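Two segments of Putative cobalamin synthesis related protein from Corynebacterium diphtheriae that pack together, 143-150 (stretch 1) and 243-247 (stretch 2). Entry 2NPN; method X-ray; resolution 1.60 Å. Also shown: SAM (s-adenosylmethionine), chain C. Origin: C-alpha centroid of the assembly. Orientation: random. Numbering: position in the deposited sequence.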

# COMPACT_ATOMS: atom_id res chain seq x y z
N THR A 143 0.34 -6.26 4.45
CA THR A 143 0.31 -4.81 4.55
C THR A 143 1.59 -4.24 5.21
O THR A 143 2.32 -4.94 5.90
CB THR A 143 -0.90 -4.35 5.43
OG1 THR A 143 -0.66 -4.72 6.80
CG2 THR A 143 -2.27 -4.88 4.94
N ALA A 144 1.84 -2.95 4.99
CA ALA A 144 2.97 -2.28 5.62
C ALA A 144 2.87 -2.36 7.16
O ALA A 144 3.86 -2.47 7.88
CB ALA A 144 3.03 -0.81 5.15
N VAL A 145 1.64 -2.29 7.67
CA VAL A 145 1.40 -2.42 9.13
C VAL A 145 1.91 -3.75 9.66
O VAL A 145 2.54 -3.85 10.73
CB VAL A 145 -0.12 -2.29 9.45
CG1 VAL A 145 -0.37 -2.41 10.94
CG2 VAL A 145 -0.70 -0.98 8.88
N GLN A 146 1.60 -4.82 8.94
CA GLN A 146 2.05 -6.16 9.37
C GLN A 146 3.55 -6.30 9.30
O GLN A 146 4.17 -7.00 10.12
CB GLN A 146 1.36 -7.21 8.50
CG GLN A 146 -0.07 -7.41 8.84
CD GLN A 146 -0.74 -8.26 7.77
OE1 GLN A 146 -0.96 -9.46 7.97
NE2 GLN A 146 -1.06 -7.67 6.65
N VAL A 147 4.18 -5.67 8.30
CA VAL A 147 5.65 -5.70 8.20
C VAL A 147 6.25 -4.88 9.36
O VAL A 147 7.22 -5.30 9.95
CB VAL A 147 6.17 -5.26 6.83
CG1 VAL A 147 7.68 -5.39 6.79
CG2 VAL A 147 5.54 -6.15 5.71
N LEU A 148 5.67 -3.73 9.70
CA LEU A 148 6.18 -2.93 10.81
C LEU A 148 6.19 -3.75 12.11
O LEU A 148 7.19 -3.81 12.84
CB LEU A 148 5.30 -1.67 11.00
CG LEU A 148 5.75 -0.82 12.20
CD1 LEU A 148 6.96 0.07 11.89
CD2 LEU A 148 4.58 0.08 12.68
N THR A 149 5.05 -4.38 12.41
CA THR A 149 4.94 -5.09 13.70
C THR A 149 5.84 -6.33 13.65
O THR A 149 6.46 -6.68 14.66
CB THR A 149 3.50 -5.41 14.05
OG1 THR A 149 2.87 -6.09 12.96
CG2 THR A 149 2.74 -4.12 14.33
N ALA A 150 5.95 -7.00 12.51
CA ALA A 150 6.77 -8.20 12.44
C ALA A 150 8.27 -7.85 12.57
O ALA A 150 9.02 -8.49 13.30
CB ALA A 150 6.51 -9.02 11.15
N ASP A 243 6.74 5.91 5.31
CA ASP A 243 6.90 5.42 6.66
C ASP A 243 5.55 4.98 7.23
O ASP A 243 4.48 5.48 6.81
CB ASP A 243 7.60 6.41 7.62
CG ASP A 243 6.81 7.76 7.86
OD1 ASP A 243 5.93 8.11 7.03
OD2 ASP A 243 7.12 8.51 8.83
N THR A 244 5.62 4.11 8.24
CA THR A 244 4.43 3.70 9.00
C THR A 244 4.93 3.63 10.44
O THR A 244 6.09 3.27 10.69
CB THR A 244 3.91 2.30 8.52
OG1 THR A 244 3.56 2.32 7.13
CG2 THR A 244 2.64 1.84 9.29
N TYR A 245 4.07 3.99 11.38
CA TYR A 245 4.49 3.94 12.78
C TYR A 245 3.31 3.58 13.67
O TYR A 245 2.16 3.78 13.30
CB TYR A 245 5.21 5.20 13.21
CG TYR A 245 4.47 6.52 13.01
CD1 TYR A 245 3.78 7.13 14.06
CD2 TYR A 245 4.55 7.23 11.80
CE1 TYR A 245 3.11 8.37 13.90
CE2 TYR A 245 3.91 8.45 11.66
CZ TYR A 245 3.21 9.03 12.72
OH TYR A 245 2.62 10.30 12.56
N LEU A 246 3.63 3.10 14.87
CA LEU A 246 2.64 2.72 15.86
C LEU A 246 2.96 3.53 17.12
O LEU A 246 4.12 3.57 17.52
CB LEU A 246 2.68 1.22 16.18
CG LEU A 246 1.56 0.69 17.06
CD1 LEU A 246 1.30 -0.84 16.70
CD2 LEU A 246 1.82 0.91 18.51
N LEU A 247 1.99 4.24 17.65
CA LEU A 247 2.10 5.01 18.91
C LEU A 247 1.30 4.27 19.95
O LEU A 247 0.19 3.81 19.71
CB LEU A 247 1.51 6.40 18.73
CG LEU A 247 2.19 7.32 17.70
CD1 LEU A 247 1.45 8.73 17.65
CD2 LEU A 247 3.62 7.47 17.95
N SAM C . -2.32 -0.99 0.50
CA SAM C . -1.08 -0.62 1.23
C SAM C . -0.79 -1.57 2.38
O SAM C . 0.24 -1.39 3.08
OXT SAM C . -1.56 -2.54 2.57
CB SAM C . -1.17 0.84 1.73
CG SAM C . -1.18 1.88 0.62
SD SAM C . -1.15 3.63 1.16
CE SAM C . -1.31 4.36 -0.50
C5' SAM C . 0.59 4.12 1.37
C4' SAM C . 1.06 4.18 2.84
O4' SAM C . 1.35 2.89 3.27
C3' SAM C . 2.35 4.96 3.08
O3' SAM C . 2.13 6.34 3.19
C2' SAM C . 2.89 4.35 4.35
O2' SAM C . 2.13 4.80 5.45
C1' SAM C . 2.54 2.90 4.06
N9 SAM C . 3.63 2.17 3.38
C8 SAM C . 3.51 1.48 2.18
N7 SAM C . 4.66 0.85 1.89
C5 SAM C . 5.52 1.09 2.93
C6 SAM C . 6.80 0.65 3.20
N6 SAM C . 7.48 -0.16 2.35
N1 SAM C . 7.42 1.07 4.37
C2 SAM C . 6.73 1.84 5.28
N3 SAM C . 5.45 2.27 5.02
C4 SAM C . 4.84 1.89 3.87

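A helix, 144-150, lies across a strand, 243-247, with 62° between their N-to-C directions and 8.5 Å between the axes at closest approach. The contact is modest, 250 Å² buried in all, with no hydrogen bond from one stretch to the other. The nearest pair of CA atoms is Val145 CA and Thr244 CA, 6.8 Å apart.

Thr244 is the most covered residue of the contact, and it does two jobs. Its CA-to-CB bond points toward the helix, and its m rotamer places Thr244 CG2 4.4 Å from Val145 CG2 and 4.3 Å from Leu148 CD2, a methyl among methyls. Its hydroxyl also serves the ligand: Thr244 OG1 donates to SAM N3 at 2.8 Å, so a polar group buried beside an apolar helix face has its proton used. The same Thr244 OG1 lies 3.7 Å from Ala144 CB, so the small Ala144 side chain sits directly against the Thr244 hydroxyl.

Leu148 is next in coverage and supplies the helix's main apolar surface. One turn after Ala144, it also points toward the strand, and its two methyls rest on backbone as much as on side chains. Leu148 CD1 sits 3.5 Å from Thr244 O, while Leu148 CD2 is 3.9 Å from Tyr245 C and 3.8 Å from Leu246 N. These are van der Waals contacts, with no donor on the leucine side. Tyr245 itself points away, as strand alternation requires, so at this position the leucine meets main chain.

Leu246, two residues beyond Thr244, returns to the helix-facing side. Leu246 CB packs 4.1 Å from Leu148 CD2, and Leu246 CD1 reaches within 4.3 Å of Thr149 CG2, extending the apolar patch along the strand.

The helix start is secured separately. Thr143 is the N-cap: Thr143 OG1 accepts from Gln146 N at 3.1 Å, satisfying an amide that has no earlier helical carbonyl to bond. Ala144 N, also free at this end, donates to SAM O at 2.9 Å in a nearly straight bond. From the strand, Asp243 O accepts from SAM O2' at 2.8 Å. The ligand thus bonds to both stretches, providing polar links that their direct contact lacks.

The rule to read here is simple: alternate strand residues face the helix; Ala144, Val145 and Leu148 meet Thr244, and Leu148 with Thr149 meets Leu246; the threonine at 244 packs its methyl on the helix while its hydroxyl, also against Ala144, bonds the ligand.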